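Local coordinates for protein glutamate--cysteine ligase GshA (Methylobacillus flagellatus KT, PDB 3K1T) that probably ligates the gamma-carboxylate of glutamate to cysteine, the ATP-dependent first step of glutathione synthesis, at residues A[28-31]-A[32-35]; A[211-214]-A[215-219]. All coordinates share one frame; numbering follows the deposited sequence. Where two conformers were deposited one is given.

Overall arrangement
From the N terminus, contact 1 comes first, a turn-to-turn contact inside helix 26-40; contact 2 follows much later, within helix 210-226. Each joins adjoining residues of one helix, so neither closes a loop, and because contact 1 ends before contact 2 begins they neither nest nor cross. Their centres are about 18 Å apart and their nearest atoms about 4 Å apart, without touching. Helix 398-421 links them: Trp32 and Phe33 of contact 1 and Val218 of contact 2 all pack on Leu411. Trp32 NE1 also hydrogen-bonds Glu221 OE2, farther along the helix of contact 2. Contact 1 additionally meets the second subunit, whereas contact 2 meets strands of its own chain.

Contact 1. Residues A[28-31]-A[32-35]; sequences RIEH and WFRS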
loop_
_atom_site.group_PDB
_atom_site.type_symbol
_atom_site.label_atom_id
_atom_site.label_comp_id
_atom_site.label_asym_id
_atom_site.label_seq_id
_atom_site.Cartn_x
_atom_site.Cartn_y
_atom_site.Cartn_z
ATOM N N ARG A 28 -14.698 5.032 12.964
ATOM C CA ARG A 28 -15.643 5.986 12.383
ATOM C C ARG A 28 -14.966 6.938 11.418
ATOM O O ARG A 28 -15.508 7.223 10.326
ATOM C CB ARG A 28 -16.423 6.761 13.470
ATOM C CG ARG A 28 -16.775 8.207 13.127
ATOM C CD ARG A 28 -17.341 8.992 14.329
ATOM N NE ARG A 28 -18.761 8.736 14.453
ATOM C CZ ARG A 28 -19.297 7.696 15.080
ATOM N NH1 ARG A 28 -18.541 6.809 15.717
ATOM N NH2 ARG A 28 -20.615 7.565 15.100
ATOM N N ILE A 29 -13.801 7.434 11.797
ATOM C CA ILE A 29 -13.004 8.317 10.952
ATOM C C ILE A 29 -12.571 7.636 9.646
ATOM O O ILE A 29 -12.723 8.206 8.563
ATOM C CB ILE A 29 -11.787 8.864 11.718
ATOM C CG1 ILE A 29 -12.249 9.863 12.814
ATOM C CG2 ILE A 29 -10.698 9.503 10.749
ATOM C CD1 ILE A 29 -11.180 10.081 13.892
ATOM N N GLU A 30 -12.025 6.427 9.740
ATOM C CA GLU A 30 -11.559 5.732 8.552
ATOM C C GLU A 30 -12.736 5.357 7.605
ATOM O O GLU A 30 -12.625 5.481 6.371
ATOM C CB GLU A 30 -10.725 4.517 8.933
ATOM C CG GLU A 30 -9.469 4.899 9.711
ATOM C CD GLU A 30 -8.492 5.784 8.944
ATOM O OE1 GLU A 30 -8.560 5.870 7.692
ATOM O OE2 GLU A 30 -7.645 6.417 9.613
ATOM N N HIS A 31 -13.859 4.954 8.181
ATOM C CA HIS A 31 -15.068 4.720 7.398
ATOM C C HIS A 31 -15.532 6.003 6.713
ATOM O O HIS A 31 -15.868 6.001 5.524
ATOM C CB HIS A 31 -16.197 4.183 8.284
ATOM C CG HIS A 31 -17.472 3.998 7.548
ATOM N ND1 HIS A 31 -18.486 4.930 7.573
ATOM C CD2 HIS A 31 -17.859 3.038 6.677
ATOM C CE1 HIS A 31 -19.476 4.510 6.804
ATOM N NE2 HIS A 31 -19.126 3.365 6.254
ATOM N N TRP A 32 -15.474 7.128 7.434
ATOM C CA TRP A 32 -15.869 8.411 6.839
ATOM C C TRP A 32 -14.957 8.771 5.662
ATOM O O TRP A 32 -15.437 9.153 4.592
ATOM C CB TRP A 32 -15.874 9.499 7.917
ATOM C CG TRP A 32 -16.279 10.862 7.429
ATOM C CD1 TRP A 32 -17.544 11.358 7.360
ATOM C CD2 TRP A 32 -15.412 11.907 6.982
ATOM N NE1 TRP A 32 -17.529 12.633 6.894
ATOM C CE2 TRP A 32 -16.233 13.004 6.642
ATOM C CE3 TRP A 32 -14.030 12.022 6.825
ATOM C CZ2 TRP A 32 -15.717 14.207 6.170
ATOM C CZ3 TRP A 32 -13.516 13.219 6.388
ATOM C CH2 TRP A 32 -14.366 14.305 6.055
ATOM N N PHE A 33 -13.646 8.630 5.827
ATOM C CA PHE A 33 -12.740 8.933 4.718
ATOM C C PHE A 33 -13.049 8.048 3.515
ATOM O O PHE A 33 -13.095 8.525 2.373
ATOM C CB PHE A 33 -11.274 8.731 5.123
ATOM C CG PHE A 33 -10.620 9.939 5.768
ATOM C CD1 PHE A 33 -10.478 11.129 5.067
ATOM C CD2 PHE A 33 -10.124 9.863 7.068
ATOM C CE1 PHE A 33 -9.871 12.225 5.641
ATOM C CE2 PHE A 33 -9.486 10.964 7.649
ATOM C CZ PHE A 33 -9.370 12.141 6.922
ATOM N N ARG A 34 -13.253 6.750 3.743
ATOM C CA ARG A 34 -13.609 5.873 2.615
ATOM C C ARG A 34 -14.863 6.347 1.882
ATOM O O ARG A 34 -14.864 6.330 0.636
ATOM C CB ARG A 34 -13.752 4.405 3.027
ATOM C CG ARG A 34 -12.386 3.728 3.151
ATOM C CD ARG A 34 -12.556 2.226 3.384
ATOM N NE ARG A 34 -12.911 1.860 4.736
ATOM C CZ ARG A 34 -11.999 1.568 5.677
ATOM N NH1 ARG A 34 -10.690 1.619 5.418
ATOM N NH2 ARG A 34 -12.409 1.236 6.859
ATOM N N SER A 35 -15.904 6.783 2.613
ATOM C CA SER A 35 -17.073 7.352 1.955
ATOM C C SER A 35 -16.694 8.580 1.110
ATOM O O SER A 35 -17.201 8.734 -0.003
ATOM C CB SER A 35 -18.161 7.744 2.955
ATOM O OG SER A 35 -18.549 6.589 3.644
#
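Phe33 packs on Ile29 one turn back in the alpha-helix 26-40, and its side chain meets the previous turn atom by atom. CB rests on Glu30 O at 3.7 Å. With CG anti to the carbonyl carbon (chi1 -87°), the CD2 side of the ring swings back along the helix, CD2 lying 3.4 Å from Ile29 O. Next along the ring, CE2 meets the Ile29 methyl CG2 at 3.6 Å, the two side chains lying side by side and pointing the same way. Trp32 CZ3 stands 3.8 Å above one face of this ring, toward its rim, and Arg410 makes a cation-pi contact with it.

Four i to i+4 backbone bonds join the two segments. The straightest, Arg34 N to Glu30 O, spans 3.0 Å with an N-H...O angle of 168°; the same oxygen sits over the centre of one face of the Arg34 guanidinium. Arg34 NH1 hydrogen-bonds Ala125 O of the second subunit, while Glu30 OE1 forms a salt bridge with Arg410 NH1 and OE2 a hydrogen bond with Tyr403 OH. Ile29 and Trp32 pack on helix 210-226, Trp32 and Phe33 on Leu411 of helix 398-421, so this helix joins both to the subunit interface.

With CG anti to the backbone N (chi1 177°), the His31 ring sits on the Ser35 side, and NE2 bonds weakly to Asp94 O of the second subunit. Replacing the imidazole by the methyl of an alanine is likely to leave that carbonyl without this weak partner and open a gap beside the Ser35 hydroxyl. That hydroxyl lies over one imidazole face, OG being 3.9 Å from His31 CE1.

Contact 2. Residues A[211-214]-A[215-219]; sequences HFTA and YDRVV
Tyr215 N bonds to His211 O at 3.2 Å, one of four i to i+4 backbone bonds joining 211-214 to 215-219 in the alpha-helix 210-226. Asp216 N to Phe212 O is straighter, with an N-H...O angle of 167°; Arg217 N to Thr213 O, Val218 N to Ala214 O and, within 215-219, Val219 N to Tyr215 O continue the series.

Side chains meet mainly the preceding turn's carbonyls. Asp216 bends back with CG anti to its carbonyl carbon (chi1 -76°), bringing OD1 to 3.4 Å from Phe212 O; both atoms are acceptors, and OD1 is satisfied instead by Asn234 ND2. The Val218 methyl CG2 lies 3.7 Å from Ala214 O.

Ring contacts fall inside the segments. His211 CD2 stands 3.5 Å above the centre of one face of the adjacent Phe212 ring, while Val219, one turn on from Tyr215, sets its methyl CG2 3.4 Å above a face of the Tyr215 ring, toward its rim.

Outward, Tyr215 OH hydrogen-bonds Leu233 O. In the fold, Tyr215 and Val218 pack on helix 398-421, Tyr215 and His211 also on strand 57-63, Phe212 on strand 324-329, and Asp216 on Phe237 of strand 237-241, wedging this helix between helical and sheet elements.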
loop_
_atom_site.group_PDB
_atom_site.type_symbol
_atom_site.label_atom_id
_atom_site.label_comp_id
_atom_site.label_asym_id
_atom_site.label_seq_id
_atom_site.Cartn_x
_atom_site.Cartn_y
_atom_site.Cartn_z
ATOM N N HIS A 211 -9.620 27.601 -2.153
ATOM C CA HIS A 211 -8.875 26.582 -1.392
ATOM C C HIS A 211 -9.256 26.602 0.114
ATOM O O HIS A 211 -9.484 25.563 0.725
ATOM C CB HIS A 211 -7.379 26.839 -1.605
ATOM C CG HIS A 211 -6.473 26.168 -0.625
ATOM N ND1 HIS A 211 -5.953 24.908 -0.832
ATOM C CD2 HIS A 211 -5.924 26.619 0.531
ATOM C CE1 HIS A 211 -5.136 24.610 0.164
ATOM N NE2 HIS A 211 -5.107 25.627 1.008
ATOM N N PHE A 212 -9.345 27.797 0.687
ATOM C CA PHE A 212 -9.630 27.974 2.124
ATOM C C PHE A 212 -11.101 27.694 2.413
ATOM O O PHE A 212 -11.420 27.110 3.423
ATOM C CB PHE A 212 -9.204 29.370 2.585
ATOM C CG PHE A 212 -7.743 29.664 2.288
ATOM C CD1 PHE A 212 -6.744 29.195 3.109
ATOM C CD2 PHE A 212 -7.365 30.282 1.100
ATOM C CE1 PHE A 212 -5.375 29.432 2.828
ATOM C CE2 PHE A 212 -5.991 30.503 0.798
ATOM C CZ PHE A 212 -5.008 30.077 1.698
ATOM N N THR A 213 -11.985 28.088 1.503
ATOM C CA THR A 213 -13.409 27.794 1.599
ATOM C C THR A 213 -13.661 26.281 1.538
ATOM O O THR A 213 -14.496 25.739 2.258
ATOM C CB THR A 213 -14.194 28.507 0.459
ATOM O OG1 THR A 213 -13.932 29.917 0.506
ATOM C CG2 THR A 213 -15.690 28.265 0.587
ATOM N N ALA A 214 -12.936 25.592 0.659
ATOM C CA ALA A 214 -13.127 24.153 0.506
ATOM C C ALA A 214 -12.702 23.425 1.802
ATOM O O ALA A 214 -13.399 22.537 2.264
ATOM C CB ALA A 214 -12.351 23.584 -0.737
ATOM N N TYR A 215 -11.598 23.853 2.410
ATOM C CA TYR A 215 -11.155 23.272 3.673
ATOM C C TYR A 215 -12.159 23.592 4.813
ATOM O O TYR A 215 -12.506 22.710 5.580
ATOM C CB TYR A 215 -9.725 23.697 4.011
ATOM C CG TYR A 215 -9.190 23.002 5.247
ATOM C CD1 TYR A 215 -8.960 21.627 5.245
ATOM C CD2 TYR A 215 -8.930 23.707 6.408
ATOM C CE1 TYR A 215 -8.481 20.973 6.377
ATOM C CE2 TYR A 215 -8.450 23.067 7.558
ATOM C CZ TYR A 215 -8.215 21.697 7.530
ATOM O OH TYR A 215 -7.763 21.054 8.666
ATOM N N ASP A 216 -12.699 24.817 4.860
ATOM C CA ASP A 216 -13.790 25.117 5.776
ATOM C C ASP A 216 -14.936 24.116 5.677
ATOM O O ASP A 216 -15.425 23.626 6.692
ATOM C CB ASP A 216 -14.405 26.509 5.521
ATOM C CG ASP A 216 -13.569 27.665 6.015
ATOM O OD1 ASP A 216 -12.519 27.485 6.662
ATOM O OD2 ASP A 216 -14.039 28.828 5.783
ATOM N N ARG A 217 -15.384 23.823 4.461
ATOM C CA ARG A 217 -16.486 22.888 4.242
ATOM C C ARG A 217 -16.139 21.481 4.748
ATOM O O ARG A 217 -16.956 20.831 5.346
ATOM C CB ARG A 217 -16.835 22.797 2.751
ATOM C CG ARG A 217 -17.539 24.048 2.224
ATOM C CD ARG A 217 -17.343 24.177 0.708
ATOM N NE ARG A 217 -17.946 23.072 -0.054
ATOM C CZ ARG A 217 -17.575 22.730 -1.293
ATOM N NH1 ARG A 217 -16.575 23.378 -1.893
ATOM N NH2 ARG A 217 -18.179 21.719 -1.920
ATOM N N VAL A 218 -14.922 21.015 4.478
ATOM C CA VAL A 218 -14.486 19.694 4.989
ATOM C C VAL A 218 -14.494 19.666 6.535
ATOM O O VAL A 218 -15.033 18.736 7.159
ATOM C CB VAL A 218 -13.089 19.301 4.450
ATOM C CG1 VAL A 218 -12.473 18.112 5.264
ATOM C CG2 VAL A 218 -13.169 18.954 2.924
ATOM N N VAL A 219 -13.922 20.683 7.159
ATOM C CA VAL A 219 -13.857 20.754 8.623
ATOM C C VAL A 219 -15.258 20.889 9.246
ATOM O O VAL A 219 -15.514 20.323 10.305
ATOM C CB VAL A 219 -12.928 21.890 9.096
ATOM C CG1 VAL A 219 -13.028 22.114 10.629
ATOM C CG2 VAL A 219 -11.443 21.574 8.678
#